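Local atomic coordinates of pyrethroid hydrolase (Sphingobium faniae, PDB entry 5Y5R), a protein that hydrolyses the carboxylic ester bond of pyrethroid insecticides such as cypermethrin and permethrin, releasing the alcohol and the cyclopropanecarboxylic acid. Residues 14-25 with 231-239; 126-134 with 144-155. All coordinates share one frame; numbering follows the deposited sequence.

Contact 1: residues 14-25 with 231-239; sequences NRGACYDAVVPL and APYYSMPER. With 8NL ((2-methyl-3-phenyl-phenyl)methyl (1~{S})-3-[(~{E})-2-chloranyl-3,3,3-tris(fluoranyl)prop-1-enyl]-2,2-dimethyl-cyclopropane-1-carboxylate), chain G; SO4 (sulfate ion), chain H.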
loop_
_atom_site.group_PDB
_atom_site.type_symbol
_atom_site.label_atom_id
_atom_site.label_comp_id
_atom_site.label_asym_id
_atom_site.label_seq_id
_atom_site.Cartn_x
_atom_site.Cartn_y
_atom_site.Cartn_z
ATOM N N ASN A 14 -1.759 9.635 -1.878
ATOM C CA ASN A 14 -2.928 9.454 -1.022
ATOM C C ASN A 14 -2.616 9.830 0.432
ATOM O O ASN A 14 -1.474 10.111 0.807
ATOM C CB ASN A 14 -3.447 8.003 -1.117
ATOM C CG ASN A 14 -4.340 7.773 -2.310
ATOM O OD1 ASN A 14 -3.915 7.887 -3.489
ATOM N ND2 ASN A 14 -5.600 7.477 -2.036
ATOM N N ARG A 15 -3.662 9.824 1.272
ATOM C CA ARG A 15 -3.554 10.032 2.712
ATOM C C ARG A 15 -4.349 8.945 3.450
ATOM O O ARG A 15 -5.184 8.265 2.860
ATOM C CB ARG A 15 -4.069 11.434 3.100
ATOM C CG ARG A 15 -3.455 12.591 2.274
ATOM C CD ARG A 15 -3.991 13.960 2.740
ATOM N NE ARG A 15 -3.709 14.232 4.146
ATOM C CZ ARG A 15 -4.342 15.144 4.901
ATOM N NH1 ARG A 15 -5.333 15.889 4.419
ATOM N NH2 ARG A 15 -3.979 15.303 6.161
ATOM N N GLY A 16 -4.129 8.823 4.771
ATOM C CA GLY A 16 -4.785 7.756 5.529
ATOM C C GLY A 16 -6.300 7.767 5.445
ATOM O O GLY A 16 -6.939 6.707 5.472
ATOM N N ALA A 17 -6.890 8.943 5.255
ATOM C CA ALA A 17 -8.340 9.078 5.185
ATOM C C ALA A 17 -8.979 8.278 4.053
ATOM O O ALA A 17 -10.208 8.090 4.067
ATOM C CB ALA A 17 -8.719 10.559 5.049
ATOM N N CYS A 18 -8.205 7.838 3.055
ATOM C CA CYS A 18 -8.808 7.043 1.990
ATOM C C CYS A 18 -9.408 5.747 2.498
ATOM O O CYS A 18 -10.271 5.190 1.823
ATOM C CB CYS A 18 -7.802 6.708 0.873
ATOM S SG CYS A 18 -6.503 5.490 1.251
ATOM N N TYR A 19 -9.000 5.293 3.668
ATOM C CA TYR A 19 -9.490 4.077 4.320
ATOM C C TYR A 19 -10.726 4.300 5.194
ATOM O O TYR A 19 -11.138 3.372 5.910
ATOM C CB TYR A 19 -8.359 3.480 5.166
ATOM C CG TYR A 19 -7.257 2.820 4.336
ATOM C CD1 TYR A 19 -7.458 1.558 3.738
ATOM C CD2 TYR A 19 -6.036 3.431 4.153
ATOM C CE1 TYR A 19 -6.438 0.941 2.951
ATOM C CE2 TYR A 19 -5.035 2.826 3.409
ATOM C CZ TYR A 19 -5.236 1.597 2.807
ATOM O OH TYR A 19 -4.213 1.045 2.051
ATOM N N ASP A 20 -11.349 5.488 5.116
ATOM C CA ASP A 20 -12.436 5.845 6.022
ATOM C C ASP A 20 -13.599 4.857 5.975
ATOM O O ASP A 20 -14.302 4.686 6.976
ATOM C CB ASP A 20 -12.945 7.250 5.700
ATOM C CG ASP A 20 -12.107 8.321 6.326
ATOM O OD1 ASP A 20 -11.175 7.992 7.106
ATOM O OD2 ASP A 20 -12.394 9.508 6.054
ATOM N N ALA A 21 -13.806 4.161 4.858
ATOM C CA ALA A 21 -14.926 3.227 4.853
ATOM C C ALA A 21 -14.586 1.904 5.532
ATOM O O ALA A 21 -15.486 1.198 5.991
ATOM C CB ALA A 21 -15.375 2.963 3.417
ATOM N N VAL A 22 -13.306 1.608 5.688
ATOM C CA VAL A 22 -12.859 0.342 6.230
ATOM C C VAL A 22 -12.605 0.402 7.734
ATOM O O VAL A 22 -12.822 -0.588 8.437
ATOM C CB VAL A 22 -11.598 -0.072 5.437
ATOM C CG1 VAL A 22 -11.093 -1.400 5.877
ATOM C CG2 VAL A 22 -11.956 -0.168 3.967
ATOM N N VAL A 23 -12.162 1.543 8.253
ATOM C CA VAL A 23 -11.714 1.612 9.640
ATOM C C VAL A 23 -12.785 1.170 10.644
ATOM O O VAL A 23 -12.532 0.243 11.435
ATOM C CB VAL A 23 -11.198 3.022 9.949
ATOM C CG1 VAL A 23 -11.061 3.205 11.444
ATOM C CG2 VAL A 23 -9.860 3.230 9.228
ATOM N N PRO A 24 -13.985 1.762 10.648
ATOM C CA PRO A 24 -14.999 1.314 11.612
ATOM C C PRO A 24 -15.372 -0.152 11.470
ATOM O O PRO A 24 -15.691 -0.790 12.488
ATOM C CB PRO A 24 -16.190 2.235 11.316
ATOM C CG PRO A 24 -15.977 2.697 9.893
ATOM C CD PRO A 24 -14.508 2.850 9.792
ATOM N N LEU A 25 -15.327 -0.717 10.251
ATOM C CA LEU A 25 -15.704 -2.124 10.096
ATOM C C LEU A 25 -14.730 -3.048 10.816
ATOM O O LEU A 25 -15.152 -4.009 11.473
ATOM C CB LEU A 25 -15.800 -2.506 8.625
ATOM C CG LEU A 25 -16.849 -1.692 7.874
ATOM C CD1 LEU A 25 -16.822 -2.025 6.395
ATOM C CD2 LEU A 25 -18.217 -1.872 8.492
ATOM N N ALA A 231 -9.071 0.506 -6.350
ATOM C CA ALA A 231 -9.307 0.954 -4.973
ATOM C C ALA A 231 -10.435 0.162 -4.317
ATOM O O ALA A 231 -11.559 0.662 -4.166
ATOM C CB ALA A 231 -9.596 2.456 -4.950
ATOM N N PRO A 232 -10.175 -1.081 -3.908
ATOM C CA PRO A 232 -11.251 -1.863 -3.279
ATOM C C PRO A 232 -11.769 -1.224 -1.987
ATOM O O PRO A 232 -12.918 -1.473 -1.598
ATOM C CB PRO A 232 -10.587 -3.228 -3.014
ATOM C CG PRO A 232 -9.318 -3.231 -3.797
ATOM C CD PRO A 232 -8.888 -1.799 -3.890
ATOM N N TYR A 233 -10.951 -0.425 -1.292
ATOM C CA TYR A 233 -11.429 0.248 -0.071
ATOM C C TYR A 233 -12.547 1.257 -0.347
ATOM O O TYR A 233 -13.234 1.683 0.597
ATOM C CB TYR A 233 -10.278 0.953 0.672
ATOM C CG TYR A 233 -9.402 1.832 -0.198
ATOM C CD1 TYR A 233 -8.299 1.301 -0.870
ATOM C CD2 TYR A 233 -9.671 3.185 -0.344
ATOM C CE1 TYR A 233 -7.522 2.079 -1.661
ATOM C CE2 TYR A 233 -8.889 3.976 -1.128
ATOM C CZ TYR A 233 -7.813 3.430 -1.772
ATOM O OH TYR A 233 -7.052 4.214 -2.560
ATOM N N TYR A 234 -12.734 1.663 -1.601
ATOM C CA TYR A 234 -13.905 2.445 -1.982
ATOM C C TYR A 234 -15.084 1.581 -2.417
ATOM O O TYR A 234 -16.230 1.920 -2.126
ATOM C CB TYR A 234 -13.568 3.420 -3.105
ATOM C CG TYR A 234 -12.699 4.604 -2.744
ATOM C CD1 TYR A 234 -12.628 5.108 -1.443
ATOM C CD2 TYR A 234 -11.934 5.226 -3.740
ATOM C CE1 TYR A 234 -11.790 6.224 -1.140
ATOM C CE2 TYR A 234 -11.133 6.309 -3.470
ATOM C CZ TYR A 234 -11.045 6.815 -2.207
ATOM O OH TYR A 234 -10.197 7.881 -2.034
ATOM N N SER A 235 -14.863 0.511 -3.180
ATOM C CA SER A 235 -16.012 -0.164 -3.778
ATOM C C SER A 235 -16.540 -1.335 -2.967
ATOM O O SER A 235 -17.730 -1.627 -3.081
ATOM C CB SER A 235 -15.705 -0.640 -5.199
ATOM O OG SER A 235 -14.555 -1.422 -5.198
HETATM N N MSE A 236 -15.718 -2.018 -2.167
HETATM C CA MSE A 236 -16.260 -3.095 -1.313
HETATM C C MSE A 236 -15.589 -3.163 0.055
HETATM O O MSE A 236 -14.951 -4.161 0.404
HETATM C CB MSE A 236 -16.124 -4.439 -2.033
HETATM C CG MSE A 236 -14.797 -4.551 -2.758
HETATM SE SE MSE A 236 -14.723 -6.121 -3.962
HETATM C CE MSE A 236 -15.712 -5.529 -5.474
ATOM N N PRO A 237 -15.750 -2.101 0.838
ATOM C CA PRO A 237 -15.129 -2.077 2.171
ATOM C C PRO A 237 -15.508 -3.261 3.039
ATOM O O PRO A 237 -14.670 -3.734 3.812
ATOM C CB PRO A 237 -15.661 -0.767 2.786
ATOM C CG PRO A 237 -16.923 -0.493 2.037
ATOM C CD PRO A 237 -16.657 -0.962 0.622
ATOM N N GLU A 238 -16.756 -3.728 2.939
ATOM C CA GLU A 238 -17.239 -4.843 3.763
ATOM C C GLU A 238 -16.490 -6.134 3.444
ATOM O O GLU A 238 -15.947 -6.792 4.342
ATOM C CB GLU A 238 -18.733 -5.029 3.518
ATOM C CG GLU A 238 -19.674 -3.973 4.105
ATOM C CD GLU A 238 -19.956 -4.182 5.582
ATOM O OE1 GLU A 238 -19.310 -5.061 6.201
ATOM O OE2 GLU A 238 -20.843 -3.478 6.126
ATOM N N ARG A 239 -16.430 -6.498 2.155
ATOM C CA ARG A 239 -15.716 -7.702 1.750
ATOM C C ARG A 239 -14.234 -7.570 2.045
ATOM O O ARG A 239 -13.577 -8.542 2.446
ATOM C CB ARG A 239 -15.917 -7.972 0.255
ATOM C CG ARG A 239 -17.310 -8.524 -0.086
ATOM C CD ARG A 239 -17.660 -8.537 -1.573
ATOM N NE ARG A 239 -18.189 -7.238 -2.010
ATOM C CZ ARG A 239 -18.638 -6.954 -3.242
ATOM N NH1 ARG A 239 -18.675 -7.883 -4.191
ATOM N NH2 ARG A 239 -19.073 -5.726 -3.524
HETATM C C 8NL G . -2.198 7.980 -7.326
HETATM C C8 8NL G . -5.078 10.825 -7.061
HETATM C C9 8NL G . -5.121 12.116 -7.577
HETATM C C10 8NL G . -4.799 12.350 -8.906
HETATM C C11 8NL G . -4.443 11.245 -9.675
HETATM C C12 8NL G . -4.409 9.957 -9.140
HETATM C C13 8NL G . -2.539 5.317 -5.892
HETATM O O 8NL G . -1.717 4.805 -6.969
HETATM CL CL 8NL G . 3.609 3.837 -11.634
HETATM C C21 8NL G . 2.684 4.091 -10.152
HETATM C C22 8NL G . 2.396 5.516 -9.745
HETATM F F2 8NL G . 1.121 5.763 -9.990
HETATM F F1 8NL G . 2.668 5.761 -8.478
HETATM F F 8NL G . 3.156 6.296 -10.484
HETATM C C20 8NL G . 2.226 3.041 -9.468
HETATM C C16 8NL G . 1.458 3.215 -8.176
HETATM C C17 8NL G . 0.820 1.862 -7.879
HETATM C C18 8NL G . 1.873 1.577 -6.819
HETATM C C19 8NL G . 0.841 0.896 -9.075
HETATM C C15 8NL G . -0.060 3.133 -8.051
HETATM C C14 8NL G . -0.524 3.921 -6.822
HETATM O O1 8NL G . 0.118 3.866 -5.771
HETATM C C2 8NL G . -3.677 6.292 -6.236
HETATM C C3 8NL G . -4.946 5.909 -5.819
HETATM C C4 8NL G . -6.073 6.693 -6.058
HETATM C C5 8NL G . -5.943 7.923 -6.697
HETATM C C6 8NL G . -4.700 8.360 -7.139
HETATM C C1 8NL G . -3.559 7.543 -6.894
HETATM C C7 8NL G . -4.709 9.723 -7.813
HETATM S S SO4 H . -19.358 -4.479 0.139
HETATM O O1 SO4 H . -18.957 -3.271 0.851
HETATM O O2 SO4 H . -18.302 -5.492 0.303
HETATM O O3 SO4 H . -19.613 -4.126 -1.248
HETATM O O4 SO4 H . -20.602 -5.018 0.709
HETATM O O HOH W 1 -12.527 4.007 2.335
#

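Contact 2: residues 126-134 with 144-155; sequences PHALDLIQP and DFSRLERLREVF. With 8NL ((2-methyl-3-phenyl-phenyl)methyl (1~{S})-3-[(~{E})-2-chloranyl-3,3,3-tris(fluoranyl)prop-1-enyl]-2,2-dimethyl-cyclopropane-1-carboxylate), chain G.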
loop_
_atom_site.group_PDB
_atom_site.type_symbol
_atom_site.label_atom_id
_atom_site.label_comp_id
_atom_site.label_asym_id
_atom_site.label_seq_id
_atom_site.Cartn_x
_atom_site.Cartn_y
_atom_site.Cartn_z
ATOM N N PRO A 126 2.021 1.082 -17.321
ATOM C CA PRO A 126 2.085 2.224 -18.246
ATOM C C PRO A 126 0.954 3.214 -18.087
ATOM O O PRO A 126 1.168 4.382 -18.412
ATOM C CB PRO A 126 2.038 1.574 -19.632
ATOM C CG PRO A 126 1.380 0.309 -19.432
ATOM C CD PRO A 126 1.750 -0.171 -18.057
ATOM N N HIS A 127 -0.236 2.790 -17.625
ATOM C CA HIS A 127 -1.309 3.747 -17.362
ATOM C C HIS A 127 -0.876 4.768 -16.310
ATOM O O HIS A 127 -1.140 5.970 -16.456
ATOM C CB HIS A 127 -2.587 3.052 -16.876
ATOM C CG HIS A 127 -3.393 2.367 -17.939
ATOM N ND1 HIS A 127 -2.829 1.661 -18.983
ATOM C CD2 HIS A 127 -4.735 2.242 -18.081
ATOM C CE1 HIS A 127 -3.793 1.143 -19.730
ATOM N NE2 HIS A 127 -4.958 1.476 -19.198
ATOM N N ALA A 128 -0.224 4.313 -15.240
ATOM C CA ALA A 128 0.221 5.254 -14.212
ATOM C C ALA A 128 1.336 6.155 -14.722
ATOM O O ALA A 128 1.324 7.361 -14.465
ATOM C CB ALA A 128 0.666 4.513 -12.957
ATOM N N LEU A 129 2.339 5.594 -15.408
ATOM C CA LEU A 129 3.426 6.443 -15.893
ATOM C C LEU A 129 2.922 7.475 -16.891
ATOM O O LEU A 129 3.532 8.546 -17.039
ATOM C CB LEU A 129 4.554 5.619 -16.523
ATOM C CG LEU A 129 5.254 4.583 -15.655
ATOM C CD1 LEU A 129 6.301 3.825 -16.460
ATOM C CD2 LEU A 129 5.890 5.236 -14.451
ATOM N N ASP A 130 1.817 7.176 -17.580
ATOM C CA ASP A 130 1.230 8.126 -18.521
ATOM C C ASP A 130 0.633 9.334 -17.801
ATOM O O ASP A 130 0.805 10.476 -18.237
ATOM C CB ASP A 130 0.118 7.416 -19.306
ATOM C CG ASP A 130 -0.603 8.331 -20.290
ATOM O OD1 ASP A 130 0.053 8.803 -21.223
ATOM O OD2 ASP A 130 -1.806 8.604 -20.149
ATOM N N LEU A 131 -0.036 9.095 -16.670
ATOM C CA LEU A 131 -0.867 10.089 -15.998
ATOM C C LEU A 131 -0.202 10.754 -14.812
ATOM O O LEU A 131 -0.721 11.760 -14.322
ATOM C CB LEU A 131 -2.174 9.440 -15.516
ATOM C CG LEU A 131 -3.137 9.024 -16.626
ATOM C CD1 LEU A 131 -4.152 8.037 -16.120
ATOM C CD2 LEU A 131 -3.829 10.237 -17.243
ATOM N N ILE A 132 0.876 10.173 -14.309
ATOM C CA ILE A 132 1.647 10.684 -13.191
ATOM C C ILE A 132 3.012 11.051 -13.740
ATOM O O ILE A 132 3.718 10.189 -14.281
ATOM C CB ILE A 132 1.771 9.644 -12.073
ATOM C CG1 ILE A 132 0.385 9.156 -11.620
ATOM C CG2 ILE A 132 2.615 10.186 -10.947
ATOM C CD1 ILE A 132 -0.462 10.182 -10.896
ATOM N N GLN A 133 3.391 12.312 -13.597
ATOM C CA GLN A 133 4.571 12.842 -14.256
ATOM C C GLN A 133 5.613 13.352 -13.268
ATOM O O GLN A 133 5.302 13.616 -12.103
ATOM C CB GLN A 133 4.174 13.945 -15.243
ATOM C CG GLN A 133 3.114 13.479 -16.223
ATOM C CD GLN A 133 2.553 14.623 -17.045
ATOM O OE1 GLN A 133 2.397 15.748 -16.552
ATOM N NE2 GLN A 133 2.230 14.339 -18.307
ATOM N N PRO A 134 6.883 13.384 -13.669
ATOM C CA PRO A 134 7.934 13.866 -12.765
ATOM C C PRO A 134 7.902 15.385 -12.590
ATOM O O PRO A 134 7.485 16.117 -13.490
ATOM C CB PRO A 134 9.228 13.441 -13.469
ATOM C CG PRO A 134 8.784 12.363 -14.501
ATOM C CD PRO A 134 7.432 12.820 -14.919
ATOM N N ASP A 144 -1.318 14.313 -13.856
ATOM C CA ASP A 144 -1.558 15.171 -15.005
ATOM C C ASP A 144 -2.961 15.783 -14.939
ATOM O O ASP A 144 -3.931 15.204 -15.432
ATOM C CB ASP A 144 -1.350 14.362 -16.273
ATOM C CG ASP A 144 -1.606 15.145 -17.509
ATOM O OD1 ASP A 144 -1.835 16.378 -17.415
ATOM O OD2 ASP A 144 -1.560 14.514 -18.593
ATOM N N PHE A 145 -3.078 17.017 -14.425
ATOM C CA PHE A 145 -4.429 17.554 -14.276
ATOM C C PHE A 145 -5.034 18.049 -15.575
ATOM O O PHE A 145 -6.213 18.407 -15.586
ATOM C CB PHE A 145 -4.452 18.648 -13.208
ATOM C CG PHE A 145 -4.185 18.105 -11.850
ATOM C CD1 PHE A 145 -5.064 17.190 -11.280
ATOM C CD2 PHE A 145 -3.009 18.381 -11.201
ATOM C CE1 PHE A 145 -4.801 16.640 -10.014
ATOM C CE2 PHE A 145 -2.731 17.823 -9.954
ATOM C CZ PHE A 145 -3.630 16.949 -9.363
ATOM N N SER A 146 -4.325 17.934 -16.698
ATOM C CA SER A 146 -4.998 18.211 -17.953
ATOM C C SER A 146 -5.996 17.120 -18.337
ATOM O O SER A 146 -6.839 17.369 -19.197
ATOM C CB SER A 146 -3.952 18.390 -19.064
ATOM O OG SER A 146 -3.311 17.152 -19.405
ATOM N N ARG A 147 -5.986 15.958 -17.674
ATOM C CA ARG A 147 -6.850 14.839 -18.052
ATOM C C ARG A 147 -7.645 14.317 -16.836
ATOM O O ARG A 147 -7.507 13.171 -16.405
ATOM C CB ARG A 147 -6.016 13.746 -18.723
ATOM C CG ARG A 147 -5.529 14.167 -20.126
ATOM C CD ARG A 147 -4.671 13.056 -20.720
ATOM N NE ARG A 147 -3.343 13.125 -20.125
ATOM C CZ ARG A 147 -2.502 12.100 -20.068
ATOM N NH1 ARG A 147 -2.890 10.932 -20.556
ATOM N NH2 ARG A 147 -1.305 12.234 -19.489
ATOM N N LEU A 148 -8.552 15.156 -16.326
ATOM C CA LEU A 148 -9.236 14.845 -15.066
ATOM C C LEU A 148 -10.088 13.580 -15.168
ATOM O O LEU A 148 -10.004 12.696 -14.309
ATOM C CB LEU A 148 -10.111 16.035 -14.668
ATOM C CG LEU A 148 -9.185 17.239 -14.472
ATOM C CD1 LEU A 148 -9.929 18.554 -14.119
ATOM C CD2 LEU A 148 -8.111 16.897 -13.452
ATOM N N GLU A 149 -10.920 13.480 -16.205
ATOM C CA GLU A 149 -11.794 12.315 -16.331
ATOM C C GLU A 149 -10.975 11.047 -16.508
ATOM O O GLU A 149 -11.339 9.986 -15.993
ATOM C CB GLU A 149 -12.766 12.495 -17.497
ATOM C CG GLU A 149 -13.657 11.272 -17.847
ATOM C CD GLU A 149 -14.544 10.787 -16.683
ATOM O OE1 GLU A 149 -14.646 11.491 -15.668
ATOM O OE2 GLU A 149 -15.153 9.698 -16.794
ATOM N N ARG A 150 -9.877 11.128 -17.268
ATOM C CA ARG A 150 -8.971 9.987 -17.360
ATOM C C ARG A 150 -8.424 9.607 -15.989
ATOM O O ARG A 150 -8.311 8.419 -15.662
ATOM C CB ARG A 150 -7.820 10.321 -18.306
ATOM C CG ARG A 150 -7.080 9.145 -18.805
ATOM C CD ARG A 150 -7.939 8.319 -19.721
ATOM N NE ARG A 150 -7.296 7.041 -19.999
ATOM C CZ ARG A 150 -7.920 5.875 -19.910
ATOM N NH1 ARG A 150 -9.199 5.862 -19.592
ATOM N NH2 ARG A 150 -7.277 4.745 -20.154
ATOM N N LEU A 151 -8.045 10.605 -15.182
ATOM C CA LEU A 151 -7.520 10.326 -13.854
ATOM C C LEU A 151 -8.553 9.620 -13.007
ATOM O O LEU A 151 -8.221 8.687 -12.265
ATOM C CB LEU A 151 -7.084 11.608 -13.138
ATOM C CG LEU A 151 -5.855 12.347 -13.627
ATOM C CD1 LEU A 151 -5.731 13.704 -12.905
ATOM C CD2 LEU A 151 -4.625 11.465 -13.396
ATOM N N ARG A 152 -9.810 10.079 -13.085
ATOM C CA ARG A 152 -10.886 9.482 -12.297
ATOM C C ARG A 152 -11.169 8.055 -12.738
ATOM O O ARG A 152 -11.210 7.126 -11.911
ATOM C CB ARG A 152 -12.174 10.292 -12.432
ATOM C CG ARG A 152 -13.293 9.769 -11.497
ATOM C CD ARG A 152 -14.668 10.170 -11.986
ATOM N NE ARG A 152 -15.077 9.575 -13.268
ATOM C CZ ARG A 152 -15.623 8.357 -13.390
ATOM N NH1 ARG A 152 -15.834 7.612 -12.310
ATOM N NH2 ARG A 152 -16.008 7.900 -14.574
ATOM N N GLU A 153 -11.379 7.862 -14.044
ATOM C CA GLU A 153 -11.796 6.541 -14.495
ATOM C C GLU A 153 -10.698 5.510 -14.324
ATOM O O GLU A 153 -11.010 4.316 -14.272
ATOM C CB GLU A 153 -12.264 6.532 -15.943
ATOM C CG GLU A 153 -11.282 7.004 -16.940
ATOM C CD GLU A 153 -11.924 7.298 -18.278
ATOM O OE1 GLU A 153 -13.164 7.446 -18.368
ATOM O OE2 GLU A 153 -11.185 7.331 -19.264
ATOM N N VAL A 154 -9.432 5.935 -14.286
ATOM C CA VAL A 154 -8.291 5.022 -14.124
ATOM C C VAL A 154 -8.029 4.696 -12.655
ATOM O O VAL A 154 -7.886 3.523 -12.280
ATOM C CB VAL A 154 -7.037 5.608 -14.805
ATOM C CG1 VAL A 154 -5.819 4.875 -14.440
ATOM C CG2 VAL A 154 -7.193 5.582 -16.320
ATOM N N PHE A 155 -7.883 5.725 -11.817
ATOM C CA PHE A 155 -7.528 5.542 -10.418
ATOM C C PHE A 155 -8.702 5.525 -9.443
ATOM O O PHE A 155 -8.562 4.924 -8.381
ATOM C CB PHE A 155 -6.585 6.654 -9.970
ATOM C CG PHE A 155 -5.223 6.595 -10.585
ATOM C CD1 PHE A 155 -4.232 5.818 -10.014
ATOM C CD2 PHE A 155 -4.921 7.351 -11.727
ATOM C CE1 PHE A 155 -2.960 5.799 -10.538
ATOM C CE2 PHE A 155 -3.643 7.308 -12.285
ATOM C CZ PHE A 155 -2.661 6.533 -11.674
HETATM C C 8NL G . -2.198 7.980 -7.326
HETATM C C8 8NL G . -5.078 10.825 -7.061
HETATM C C9 8NL G . -5.121 12.116 -7.577
HETATM C C10 8NL G . -4.799 12.350 -8.906
HETATM C C11 8NL G . -4.443 11.245 -9.675
HETATM C C12 8NL G . -4.409 9.957 -9.140
HETATM C C13 8NL G . -2.539 5.317 -5.892
HETATM O O 8NL G . -1.717 4.805 -6.969
HETATM CL CL 8NL G . 3.609 3.837 -11.634
HETATM C C21 8NL G . 2.684 4.091 -10.152
HETATM C C22 8NL G . 2.396 5.516 -9.745
HETATM F F2 8NL G . 1.121 5.763 -9.990
HETATM F F1 8NL G . 2.668 5.761 -8.478
HETATM F F 8NL G . 3.156 6.296 -10.484
HETATM C C20 8NL G . 2.226 3.041 -9.468
HETATM C C16 8NL G . 1.458 3.215 -8.176
HETATM C C17 8NL G . 0.820 1.862 -7.879
HETATM C C18 8NL G . 1.873 1.577 -6.819
HETATM C C19 8NL G . 0.841 0.896 -9.075
HETATM C C15 8NL G . -0.060 3.133 -8.051
HETATM C C14 8NL G . -0.524 3.921 -6.822
HETATM O O1 8NL G . 0.118 3.866 -5.771
HETATM C C2 8NL G . -3.677 6.292 -6.236
HETATM C C3 8NL G . -4.946 5.909 -5.819
HETATM C C4 8NL G . -6.073 6.693 -6.058
HETATM C C5 8NL G . -5.943 7.923 -6.697
HETATM C C6 8NL G . -4.700 8.360 -7.139
HETATM C C1 8NL G . -3.559 7.543 -6.894
HETATM C C7 8NL G . -4.709 9.723 -7.813
#

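Contact 1: residues 14-25 with 231-239
Cys18 and the ring of Tyr233 make the centre of this contact: CB of Cys18 packs 3.6 Å from CE2 of Tyr233, and its SG stands 4.2 Å from the ring centroid, 32° off the normal, a sulfur-aromatic contact. The sulfur comes to lie there because SG is set between the backbone N and the carbonyl carbon (chi1 72°). Tyr233 uses the same kind of first torsion (chi1 49°), which carries its ring across to Cys18, and its CD2 comes within 3.0 Å of Cys18 O. The Tyr19 ring meets the Tyr233 ring obliquely, centroids 5.2 Å apart, while Tyr19 OH is hydrogen-bonded to Ile9 O. No direct hydrogen bond joins the segments; instead a water donates to Cys18 O and to Tyr233 O and accepts from Ala21 N, satisfying three backbone groups at once. Beyond it the packing turns apolar. Val22 points CG2 between Tyr233 CB and Pro237 CB, 3.9 Å from each, and Ala21 CB rests against the same proline carbon. Leu25 lays CD1 along Pro237 and brings CD2 to the carboxylate of Glu238. A sulfate, probably from the crystallisation liquor, is held by the backbone N of Glu238 and Arg239 and by the Arg239 guanidinium. The loop and short 3-10 turn leading to helix 23-28 thus lie against helix 232-235 and the start of helix 237-249, where Ala241 takes Val22 and Leu25 and Leu240 backs Tyr233; Tyr19 packs on Leu75 and His77 of strand 71-77, and Pro232 on strand 222-226.

Contact 2: residues 126-134 with 144-155
Arg147 reaches across to Asp130 with both terminal nitrogens. NH1 forms a salt bridge to OD2 of Asp130 at 2.6 Å, meeting the oxygen on its syn side, and NH2 donates to the backbone O of Asp130 at 3.0 Å, from above the carbonyl plane. A bend at chi3 (-79°) turns the guanidinium toward its partners. Asp144 takes a second share of this charge: its OD2 accepts from Arg147 NE at 2.7 Å, from above the carboxylate plane, so one guanidinium bridges two carboxylates and probably offsets their mutual repulsion. The other oxygen, Asp144 OD1, accepts from both OG and N of Ser146, closing an Asx turn ahead of helix 148-155. The backbone N of Asp144 donates to Leu131 O at 2.7 Å, joining the end of helix 126-131 to the residue after the hairpin. Against the carboxylate, the Gln133 amide is stacked almost parallel, its plane 13° from that of Asp144.

Beside this polar group Leu131 is the knob, fitting among Arg150, Leu151, Val154 and Phe155. Its CD2 lies over one face of the Arg147 guanidinium, toward its rim, CD1 meets the two methyls of Val154 tip to tip, and CB lies 3.8 Å from Leu151 CD2. Phe155 CZ touches Ile132 CG1 and Ala128, while one ring face carries the bound pyrethroid, with ligand atom C12 3.7 Å from Phe155 CG. Ala128 CB approaches fluorine F2 of the ligand at 3.3 Å. Helices 126-131 and 148-155 run nearly antiparallel, at 151°; two helices linked by a beta hairpin are consistent with the cap of an alpha/beta hydrolase, here lining the pocket of the bound pyrethroid.

How the contacts relate
From the N terminus, the chain leaves strand 3-9 of the parallel sheet and enters 14-25; contact 1 is completed some 200 residues later by 231-239, just after His230, probably the histidine of the charge relay system, so it closes a loop spanning most of the fold. Contact 2 is nested inside that loop and closes a far shorter one, 126-134 returning as 144-155 after strand 140-143. Contact 1 thus ties early and late elements flanking the central sheet, whereas contact 2 holds together the helices beside the small antiparallel sheet. Their centres lie 21 Å apart and they do not touch, yet both border the bound pyrethroid, Asn14 from contact 1 meeting the same aromatic portion as Phe155 from contact 2.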